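Local atomic coordinates of racemase, putative (Roseobacter denitrificans, PDB entry 3TCS), a protein that binds magnesium and D-alanine and is probably a hydro-lyase of the mandelate racemase group within the enolase superfamily. Residues 36-41 with 311-316; 51-56 with 60-65; 267-272 with 291-296. All coordinates share one frame; numbering follows the deposited sequence.

Contacts 1 and 2 adjoin, their centres about 9 Å apart, and Gln52 of contact 2 joins them: its OE1 lies 2.7 Å from Leu313 N of contact 1, a probable hydrogen bond. Strands 37-43 and 48-52 are neighbours in the sheet of the N-terminal capping domain. Contact 1 binds that domain to the barrel, whereas contact 2 lies wholly within the N-terminal domain. Contact 3 pairs two outer helices of the barrel, its centre about 25 Å from either of the others. None of the three touches the D-alanine or its magnesium: the side chains of Ser312 and Tyr56 are about 12 and 9 Å from a bound D-alanine, and that of Val293 about 11 Å from that of Glu257, a magnesium ligand.

Contact 1: residues 36-41 with 311-316; sequences VGFVRV and WSLVTL
The Phe38 ring meets Leu313 obliquely: the methyl Leu313 CD1 sits 3.9 Å from Phe38 CE1, and the branch carbon Leu313 CG is almost as near the same ring atom. The two side chains cross at about a right angle, with the end of the leucine against the CD1-CE1 side of the ring. On one face of the ring lies Val36 CG2, 4.2 Å above the plane and shifted toward the rim. The first torsion of Phe38 (chi1 -63°) sets CG anti to the carbonyl carbon, and with it the end of the side chain comes closer to 311-316 than its first bond would suggest.

Beside this pair, Val36 CG2 touches Ser312 through its CB at a loose 4.3 Å. The serine hydroxyl takes no part across the contact: it hydrogen-bonds to Asn310 OD1 and to Gln52 NE2, and it also takes a weak but nearly straight capping bond from Val314 N, 3.3 Å from Ser312 OG, ahead of helix 314-322. No hydrogen bond runs directly between the two segments; the meeting is apolar and buried.

This is a seam between the two domains of an enolase-superfamily chain. Residues 311-316 come soon after His307 and Ala309, which line the D-alanine pocket, and lead into helix 314-322; Leu313 also packs on Phe349 of a loop. Strand 37-43 runs antiparallel between strands 25-32 and 48-52 of the capping domain, with Gln52 of the latter packed against both Val36 and Phe38.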
loop_
_atom_site.group_PDB
_atom_site.type_symbol
_atom_site.label_atom_id
_atom_site.label_comp_id
_atom_site.label_asym_id
_atom_site.label_seq_id
_atom_site.Cartn_x
_atom_site.Cartn_y
_atom_site.Cartn_z
ATOM N N VAL B 36 -11.147 -15.614 -4.073
ATOM C CA VAL B 36 -9.958 -16.309 -3.595
ATOM C C VAL B 36 -9.159 -16.914 -4.740
ATOM O O VAL B 36 -9.726 -17.312 -5.768
ATOM C CB VAL B 36 -10.343 -17.430 -2.599
ATOM C CG1 VAL B 36 -11.143 -18.497 -3.313
ATOM C CG2 VAL B 36 -9.094 -18.030 -1.965
ATOM N N GLY B 37 -7.842 -16.974 -4.553
ATOM C CA GLY B 37 -6.960 -17.530 -5.561
ATOM C C GLY B 37 -5.858 -18.372 -4.944
ATOM O O GLY B 37 -5.223 -17.965 -3.971
ATOM N N PHE B 38 -5.632 -19.551 -5.507
ATOM C CA PHE B 38 -4.599 -20.452 -5.008
ATOM C C PHE B 38 -3.368 -20.398 -5.897
ATOM O O PHE B 38 -3.461 -20.101 -7.091
ATOM C CB PHE B 38 -5.149 -21.877 -4.932
ATOM C CG PHE B 38 -6.294 -22.023 -3.970
ATOM C CD1 PHE B 38 -6.076 -21.946 -2.597
ATOM C CD2 PHE B 38 -7.592 -22.188 -4.436
ATOM C CE1 PHE B 38 -7.136 -22.028 -1.696
ATOM C CE2 PHE B 38 -8.668 -22.271 -3.541
ATOM C CZ PHE B 38 -8.436 -22.191 -2.169
ATOM N N VAL B 39 -2.216 -20.685 -5.308
ATOM C CA VAL B 39 -0.959 -20.645 -6.036
ATOM C C VAL B 39 -0.242 -21.982 -5.985
ATOM O O VAL B 39 -0.172 -22.615 -4.939
ATOM C CB VAL B 39 -0.012 -19.582 -5.433
ATOM C CG1 VAL B 39 1.280 -19.502 -6.246
ATOM C CG2 VAL B 39 -0.714 -18.227 -5.383
ATOM N N ARG B 40 0.286 -22.420 -7.120
ATOM C CA ARG B 40 1.045 -23.656 -7.141
ATOM C C ARG B 40 2.430 -23.313 -7.660
ATOM O O ARG B 40 2.563 -22.665 -8.698
ATOM C CB ARG B 40 0.399 -24.707 -8.057
ATOM C CG ARG B 40 1.222 -25.990 -8.145
ATOM C CD ARG B 40 0.483 -27.114 -8.872
ATOM N NE ARG B 40 0.253 -26.804 -10.280
ATOM C CZ ARG B 40 -0.495 -27.547 -11.092
ATOM N NH1 ARG B 40 -1.082 -28.644 -10.632
ATOM N NH2 ARG B 40 -0.661 -27.191 -12.359
ATOM N N VAL B 41 3.464 -23.710 -6.926
ATOM C CA VAL B 41 4.826 -23.453 -7.371
ATOM C C VAL B 41 5.465 -24.783 -7.731
ATOM O O VAL B 41 5.142 -25.814 -7.140
ATOM C CB VAL B 41 5.683 -22.749 -6.291
ATOM C CG1 VAL B 41 5.111 -21.357 -5.999
ATOM C CG2 VAL B 41 5.740 -23.592 -5.021
ATOM N N TRP B 311 -12.897 -19.076 6.030
ATOM C CA TRP B 311 -12.460 -20.441 5.830
ATOM C C TRP B 311 -11.683 -20.702 4.551
ATOM O O TRP B 311 -11.755 -21.795 3.980
ATOM C CB TRP B 311 -13.642 -21.404 5.942
ATOM C CG TRP B 311 -14.232 -21.443 7.325
ATOM C CD1 TRP B 311 -13.766 -20.800 8.441
ATOM C CD2 TRP B 311 -15.414 -22.140 7.731
ATOM N NE1 TRP B 311 -14.592 -21.051 9.515
ATOM C CE2 TRP B 311 -15.612 -21.870 9.105
ATOM C CE3 TRP B 311 -16.330 -22.966 7.063
ATOM C CZ2 TRP B 311 -16.690 -22.397 9.824
ATOM C CZ3 TRP B 311 -17.404 -23.490 7.781
ATOM C CH2 TRP B 311 -17.573 -23.202 9.149
ATOM N N SER B 312 -10.968 -19.685 4.084
ATOM C CA SER B 312 -10.082 -19.885 2.945
ATOM C C SER B 312 -8.922 -20.506 3.730
ATOM O O SER B 312 -9.101 -20.864 4.904
ATOM C CB SER B 312 -9.666 -18.551 2.299
ATOM O OG SER B 312 -8.818 -17.782 3.137
ATOM N N LEU B 313 -7.749 -20.644 3.129
ATOM C CA LEU B 313 -6.633 -21.245 3.847
ATOM C C LEU B 313 -6.002 -20.356 4.918
ATOM O O LEU B 313 -5.165 -20.817 5.685
ATOM C CB LEU B 313 -5.549 -21.687 2.862
ATOM C CG LEU B 313 -5.890 -22.917 2.019
ATOM C CD1 LEU B 313 -4.745 -23.230 1.074
ATOM C CD2 LEU B 313 -6.150 -24.088 2.942
ATOM N N VAL B 314 -6.394 -19.091 4.984
ATOM C CA VAL B 314 -5.799 -18.203 5.980
ATOM C C VAL B 314 -5.888 -18.753 7.408
ATOM O O VAL B 314 -4.941 -18.623 8.192
ATOM C CB VAL B 314 -6.426 -16.783 5.903
ATOM C CG1 VAL B 314 -7.901 -16.813 6.307
ATOM C CG2 VAL B 314 -5.628 -15.816 6.760
ATOM N N THR B 315 -7.007 -19.388 7.744
ATOM C CA THR B 315 -7.172 -19.930 9.087
ATOM C C THR B 315 -6.226 -21.105 9.341
ATOM O O THR B 315 -5.643 -21.213 10.424
ATOM C CB THR B 315 -8.637 -20.346 9.333
ATOM O OG1 THR B 315 -9.482 -19.196 9.208
ATOM C CG2 THR B 315 -8.807 -20.920 10.735
ATOM N N LEU B 316 -6.056 -21.966 8.340
ATOM C CA LEU B 316 -5.163 -23.118 8.462
ATOM C C LEU B 316 -3.710 -22.667 8.596
ATOM O O LEU B 316 -2.953 -23.213 9.405
ATOM C CB LEU B 316 -5.298 -24.038 7.243
ATOM C CG LEU B 316 -4.439 -25.310 7.229
ATOM C CD1 LEU B 316 -4.707 -26.141 8.484
ATOM C CD2 LEU B 316 -4.754 -26.128 5.974
#

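Contact 2: residues 51-56 with 60-65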
loop_
_atom_site.group_PDB
_atom_site.type_symbol
_atom_site.label_atom_id
_atom_site.label_comp_id
_atom_site.label_asym_id
_atom_site.label_seq_id
_atom_site.Cartn_x
_atom_site.Cartn_y
_atom_site.Cartn_z
ATOM N N GLY B 51 -0.263 -22.811 -2.205
ATOM C CA GLY B 51 -0.461 -21.733 -1.259
ATOM C C GLY B 51 -1.695 -20.957 -1.672
ATOM O O GLY B 51 -2.472 -21.407 -2.515
ATOM N N GLN B 52 -1.877 -19.779 -1.094
ATOM C CA GLN B 52 -3.038 -18.973 -1.423
ATOM C C GLN B 52 -2.737 -17.495 -1.239
ATOM O O GLN B 52 -2.041 -17.120 -0.309
ATOM C CB GLN B 52 -4.204 -19.362 -0.509
ATOM C CG GLN B 52 -5.483 -18.592 -0.784
ATOM C CD GLN B 52 -6.456 -18.661 0.371
ATOM O OE1 GLN B 52 -6.964 -19.731 0.715
ATOM N NE2 GLN B 52 -6.721 -17.510 0.985
ATOM N N VAL B 53 -3.245 -16.651 -2.132
ATOM C CA VAL B 53 -3.041 -15.216 -1.963
ATOM C C VAL B 53 -4.161 -14.786 -1.018
ATOM O O VAL B 53 -5.072 -15.561 -0.736
ATOM C CB VAL B 53 -3.169 -14.430 -3.300
ATOM C CG1 VAL B 53 -2.100 -14.881 -4.282
ATOM C CG2 VAL B 53 -4.560 -14.608 -3.887
ATOM N N SER B 54 -4.097 -13.564 -0.512
ATOM C CA SER B 54 -5.151 -13.095 0.379
ATOM C C SER B 54 -6.500 -13.079 -0.337
ATOM O O SER B 54 -6.563 -12.830 -1.536
ATOM C CB SER B 54 -4.845 -11.682 0.870
ATOM O OG SER B 54 -5.914 -11.207 1.667
ATOM N N THR B 55 -7.578 -13.334 0.400
ATOM C CA THR B 55 -8.920 -13.298 -0.181
ATOM C C THR B 55 -9.327 -11.842 -0.464
ATOM O O THR B 55 -8.711 -10.908 0.063
ATOM C CB THR B 55 -9.962 -13.913 0.775
ATOM O OG1 THR B 55 -9.769 -13.385 2.095
ATOM C CG2 THR B 55 -9.831 -15.430 0.811
ATOM N N TYR B 56 -10.359 -11.678 -1.296
ATOM C CA TYR B 56 -10.927 -10.383 -1.695
ATOM C C TYR B 56 -10.191 -9.736 -2.860
ATOM O O TYR B 56 -9.027 -9.352 -2.748
ATOM C CB TYR B 56 -11.004 -9.439 -0.496
ATOM C CG TYR B 56 -11.841 -10.028 0.610
ATOM C CD1 TYR B 56 -13.187 -10.331 0.398
ATOM C CD2 TYR B 56 -11.274 -10.359 1.840
ATOM C CE1 TYR B 56 -13.948 -10.957 1.380
ATOM C CE2 TYR B 56 -12.027 -10.986 2.835
ATOM C CZ TYR B 56 -13.362 -11.284 2.595
ATOM O OH TYR B 56 -14.114 -11.911 3.563
ATOM N N ILE B 60 -7.387 -9.563 -8.941
ATOM C CA ILE B 60 -6.464 -8.444 -9.125
ATOM C C ILE B 60 -5.114 -8.814 -8.508
ATOM O O ILE B 60 -4.057 -8.563 -9.087
ATOM C CB ILE B 60 -6.997 -7.160 -8.452
ATOM C CG1 ILE B 60 -8.305 -6.735 -9.132
ATOM C CG2 ILE B 60 -5.949 -6.036 -8.552
ATOM C CD1 ILE B 60 -8.992 -5.524 -8.501
ATOM N N THR B 61 -5.159 -9.421 -7.328
ATOM C CA THR B 61 -3.943 -9.837 -6.647
ATOM C C THR B 61 -3.145 -10.812 -7.516
ATOM O O THR B 61 -1.918 -10.721 -7.601
ATOM C CB THR B 61 -4.285 -10.498 -5.300
ATOM O OG1 THR B 61 -4.972 -9.551 -4.470
ATOM C CG2 THR B 61 -3.023 -10.964 -4.588
ATOM N N CYS B 62 -3.838 -11.739 -8.173
ATOM C CA CYS B 62 -3.141 -12.707 -9.017
ATOM C C CYS B 62 -2.509 -12.027 -10.226
ATOM O O CYS B 62 -1.445 -12.435 -10.690
ATOM C CB CYS B 62 -4.091 -13.828 -9.443
ATOM S SG CYS B 62 -4.461 -14.984 -8.081
ATOM N N THR B 63 -3.158 -10.985 -10.732
ATOM C CA THR B 63 -2.599 -10.243 -11.856
ATOM C C THR B 63 -1.311 -9.576 -11.373
ATOM O O THR B 63 -0.287 -9.584 -12.062
ATOM C CB THR B 63 -3.589 -9.170 -12.359
ATOM O OG1 THR B 63 -4.724 -9.818 -12.951
ATOM C CG2 THR B 63 -2.922 -8.262 -13.402
ATOM N N VAL B 64 -1.366 -9.007 -10.174
ATOM C CA VAL B 64 -0.201 -8.349 -9.589
ATOM C C VAL B 64 0.913 -9.365 -9.345
ATOM O O VAL B 64 2.097 -9.075 -9.547
ATOM C CB VAL B 64 -0.571 -7.651 -8.249
ATOM C CG1 VAL B 64 0.687 -7.210 -7.506
ATOM C CG2 VAL B 64 -1.453 -6.444 -8.533
ATOM N N LEU B 65 0.536 -10.567 -8.923
ATOM C CA LEU B 65 1.526 -11.603 -8.653
ATOM C C LEU B 65 2.376 -11.913 -9.885
ATOM O O LEU B 65 3.603 -11.968 -9.805
ATOM C CB LEU B 65 0.833 -12.881 -8.163
ATOM C CG LEU B 65 1.719 -14.023 -7.642
ATOM C CD1 LEU B 65 0.886 -14.950 -6.762
ATOM C CD2 LEU B 65 2.341 -14.797 -8.802
HETATM O O HOH W 1 -6.547 -10.289 -2.411
#
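Val53 CB already touches the helix, 3.7 Å from the methyl Thr61 CG2, and the two short side chains reach toward each other tip to tip. From there the valine forks. CG1, anti to the carbonyl carbon (chi1 -62°), goes on to Leu65 CD1 at 3.9 Å, one helical turn beyond Thr61. CG2 takes the other branch and comes within 4.2 Å of Cys62 SG. Both methyls also stay about 4.0 Å from Thr61 CG2, so that the threonine methyl is seated at the fork while the cysteine and the leucine each meet one prong.

The threonine turns its methyl to the valine and its hydroxyl to a water. Water 1 is 2.7 Å from Thr61 OG1 and makes hydrogen bonds to Ser54 O and Tyr56 O as well, tying the helix to two carbonyls of the loop; with more acceptors nearby than it has protons, these bonds may be shared.

Segment 51-56 leads from the edge strand 48-52 of the antiparallel sheet toward helix 58-73, the first of the chain, in the N-terminal domain. In the enolase superfamily loops of this domain help to close the active site, and here Tyr56 comes within about 9 Å of a bound D-alanine. Val39 of the adjoining strand 37-43 packs on both Val53 and Leu65.

The Val53 carbonyl is fixed separately. Gln52 NE2 donates to Val53 O over 3.1 Å, with the oxygen in the amide plane of the glutamine and the donor tilted 21° from the carbonyl plane. On the helix, Ile60 packs on Thr63 of the second subunit.

Contact 3: residues 267-272 with 291-296; sequences RMIDMR and LRVVEM
Ile269 and Met296 carry the apolar part of this contact, their side chains crossing at about a right angle. The tip of the isoleucine, CD1, presses on Met296 CB at a close 3.5 Å and lies within 4.2 Å of Met296 SD; a longer approach, 4.4 Å, takes it to Val293 CG1. With CG1 anti to the carbonyl carbon (chi1 -67°), Ile269 sends this arm across to the other helix. Met296 points its first bond toward Ile269, but the extended chain beyond CG then leads away, leaving CB to do most of the touching.

Apolar atoms also rest on backbone. Ile269 CG2 is 3.8 Å from Met296 O, so that both branches of Ile269 lie against Met296, one on CB and the other near the carbonyl oxygen. An alanine in place of Ile269 would strip away both branches and is likely to open a gap beside Met296 CB and Val293.

The helices concerned, 262-270 and 287-300, are successive outer helices of the (β/α)7β barrel, linked by way of the short strand 276-277, and here their flanks pack against each other. Gln266 and Trp265 extend the interface onto Met296 and Val293.

No hydrogen bond crosses between the segments; at its C-terminal end helix 262-270 is closed by a Schellman motif in which Arg272 has positive phi (54°). Ile269 O is gripped twice: Arg272 N reaches it at 3.0 Å and Arg272 NH1 at 2.8 Å, from opposite faces of the carbonyl plane. That oxygen lies at the edge of the guanidinium, close to its plane.

As for charges, Arg292 bridges to Asp82 and Asp86 of helix 81-91.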
loop_
_atom_site.group_PDB
_atom_site.type_symbol
_atom_site.label_atom_id
_atom_site.label_comp_id
_atom_site.label_asym_id
_atom_site.label_seq_id
_atom_site.Cartn_x
_atom_site.Cartn_y
_atom_site.Cartn_z
ATOM N N ARG B 267 7.470 0.170 14.519
ATOM C CA ARG B 267 7.092 1.365 15.266
ATOM C C ARG B 267 5.985 1.057 16.274
ATOM O O ARG B 267 6.048 1.481 17.428
ATOM C CB ARG B 267 6.618 2.460 14.313
ATOM C CG ARG B 267 6.327 3.778 15.003
ATOM C CD ARG B 267 5.573 4.730 14.090
ATOM N NE ARG B 267 5.252 5.980 14.771
ATOM C CZ ARG B 267 4.284 6.809 14.398
ATOM N NH1 ARG B 267 3.528 6.524 13.343
ATOM N NH2 ARG B 267 4.067 7.925 15.082
ATOM N N MET B 268 4.971 0.319 15.829
ATOM C CA MET B 268 3.838 -0.047 16.686
ATOM C C MET B 268 4.294 -0.818 17.924
ATOM O O MET B 268 3.855 -0.546 19.047
ATOM C CB MET B 268 2.844 -0.917 15.905
ATOM C CG MET B 268 1.561 -1.239 16.666
ATOM S SD MET B 268 0.698 -2.693 16.008
ATOM C CE MET B 268 0.526 -2.234 14.270
ATOM N N ILE B 269 5.174 -1.787 17.713
ATOM C CA ILE B 269 5.678 -2.608 18.803
ATOM C C ILE B 269 6.641 -1.842 19.707
ATOM O O ILE B 269 6.543 -1.926 20.934
ATOM C CB ILE B 269 6.334 -3.892 18.237
ATOM C CG1 ILE B 269 5.235 -4.760 17.599
ATOM C CG2 ILE B 269 7.059 -4.659 19.342
ATOM C CD1 ILE B 269 5.730 -6.011 16.892
ATOM N N ASP B 270 7.547 -1.075 19.111
ATOM C CA ASP B 270 8.501 -0.288 19.887
ATOM C C ASP B 270 7.788 0.679 20.836
ATOM O O ASP B 270 8.215 0.864 21.979
ATOM C CB ASP B 270 9.418 0.531 18.966
ATOM C CG ASP B 270 10.416 -0.327 18.200
ATOM O OD1 ASP B 270 10.484 -1.551 18.437
ATOM O OD2 ASP B 270 11.145 0.235 17.352
ATOM N N MET B 271 6.708 1.298 20.360
ATOM C CA MET B 271 5.970 2.260 21.173
ATOM C C MET B 271 4.925 1.605 22.073
ATOM O O MET B 271 4.251 2.285 22.851
ATOM C CB MET B 271 5.298 3.308 20.273
ATOM C CG MET B 271 4.103 2.793 19.477
ATOM S SD MET B 271 3.529 3.967 18.216
ATOM C CE MET B 271 2.523 5.090 19.209
ATOM N N ARG B 272 4.804 0.285 21.967
ATOM C CA ARG B 272 3.842 -0.481 22.753
ATOM C C ARG B 272 2.430 0.084 22.584
ATOM O O ARG B 272 1.723 0.322 23.566
ATOM C CB ARG B 272 4.241 -0.464 24.228
ATOM C CG ARG B 272 5.653 -0.990 24.503
ATOM C CD ARG B 272 5.755 -2.502 24.291
ATOM N NE ARG B 272 6.986 -3.043 24.873
ATOM C CZ ARG B 272 8.171 -3.067 24.272
ATOM N NH1 ARG B 272 8.317 -2.591 23.040
ATOM N NH2 ARG B 272 9.226 -3.548 24.920
ATOM N N LEU B 291 6.728 -14.061 10.411
ATOM C CA LEU B 291 7.699 -14.495 11.415
ATOM C C LEU B 291 8.590 -13.331 11.868
ATOM O O LEU B 291 9.088 -13.321 12.995
ATOM C CB LEU B 291 8.559 -15.638 10.872
ATOM C CG LEU B 291 7.817 -16.968 10.689
ATOM C CD1 LEU B 291 8.753 -18.010 10.088
ATOM C CD2 LEU B 291 7.283 -17.441 12.034
ATOM N N ARG B 292 8.795 -12.353 10.991
ATOM C CA ARG B 292 9.602 -11.193 11.361
ATOM C C ARG B 292 8.835 -10.384 12.403
ATOM O O ARG B 292 9.421 -9.872 13.353
ATOM C CB ARG B 292 9.903 -10.320 10.144
ATOM C CG ARG B 292 10.755 -11.006 9.098
ATOM C CD ARG B 292 11.156 -10.041 8.001
ATOM N NE ARG B 292 11.482 -10.742 6.763
ATOM C CZ ARG B 292 11.781 -10.134 5.618
ATOM N NH1 ARG B 292 11.800 -8.808 5.560
ATOM N NH2 ARG B 292 12.035 -10.850 4.528
ATOM N N VAL B 293 7.519 -10.278 12.227
ATOM C CA VAL B 293 6.694 -9.550 13.182
ATOM C C VAL B 293 6.621 -10.348 14.484
ATOM O O VAL B 293 6.675 -9.779 15.571
ATOM C CB VAL B 293 5.275 -9.305 12.629
ATOM C CG1 VAL B 293 4.375 -8.706 13.712
ATOM C CG2 VAL B 293 5.354 -8.356 11.439
ATOM N N VAL B 294 6.509 -11.667 14.365
ATOM C CA VAL B 294 6.461 -12.535 15.538
ATOM C C VAL B 294 7.718 -12.324 16.390
ATOM O O VAL B 294 7.646 -12.277 17.621
ATOM C CB VAL B 294 6.369 -14.019 15.124
ATOM C CG1 VAL B 294 6.600 -14.923 16.327
ATOM C CG2 VAL B 294 5.000 -14.299 14.514
ATOM N N GLU B 295 8.868 -12.197 15.733
ATOM C CA GLU B 295 10.123 -11.984 16.453
ATOM C C GLU B 295 10.165 -10.592 17.105
ATOM O O GLU B 295 10.645 -10.447 18.227
ATOM C CB GLU B 295 11.306 -12.180 15.501
ATOM C CG GLU B 295 12.685 -11.875 16.088
ATOM C CD GLU B 295 12.986 -12.610 17.392
ATOM O OE1 GLU B 295 12.500 -13.746 17.593
ATOM O OE2 GLU B 295 13.736 -12.047 18.221
ATOM N N MET B 296 9.669 -9.572 16.408
ATOM C CA MET B 296 9.638 -8.223 16.984
ATOM C C MET B 296 8.842 -8.291 18.279
ATOM O O MET B 296 9.249 -7.752 19.310
ATOM C CB MET B 296 8.926 -7.234 16.064
ATOM C CG MET B 296 9.608 -6.919 14.757
ATOM S SD MET B 296 8.555 -5.807 13.800
ATOM C CE MET B 296 9.439 -5.782 12.234
#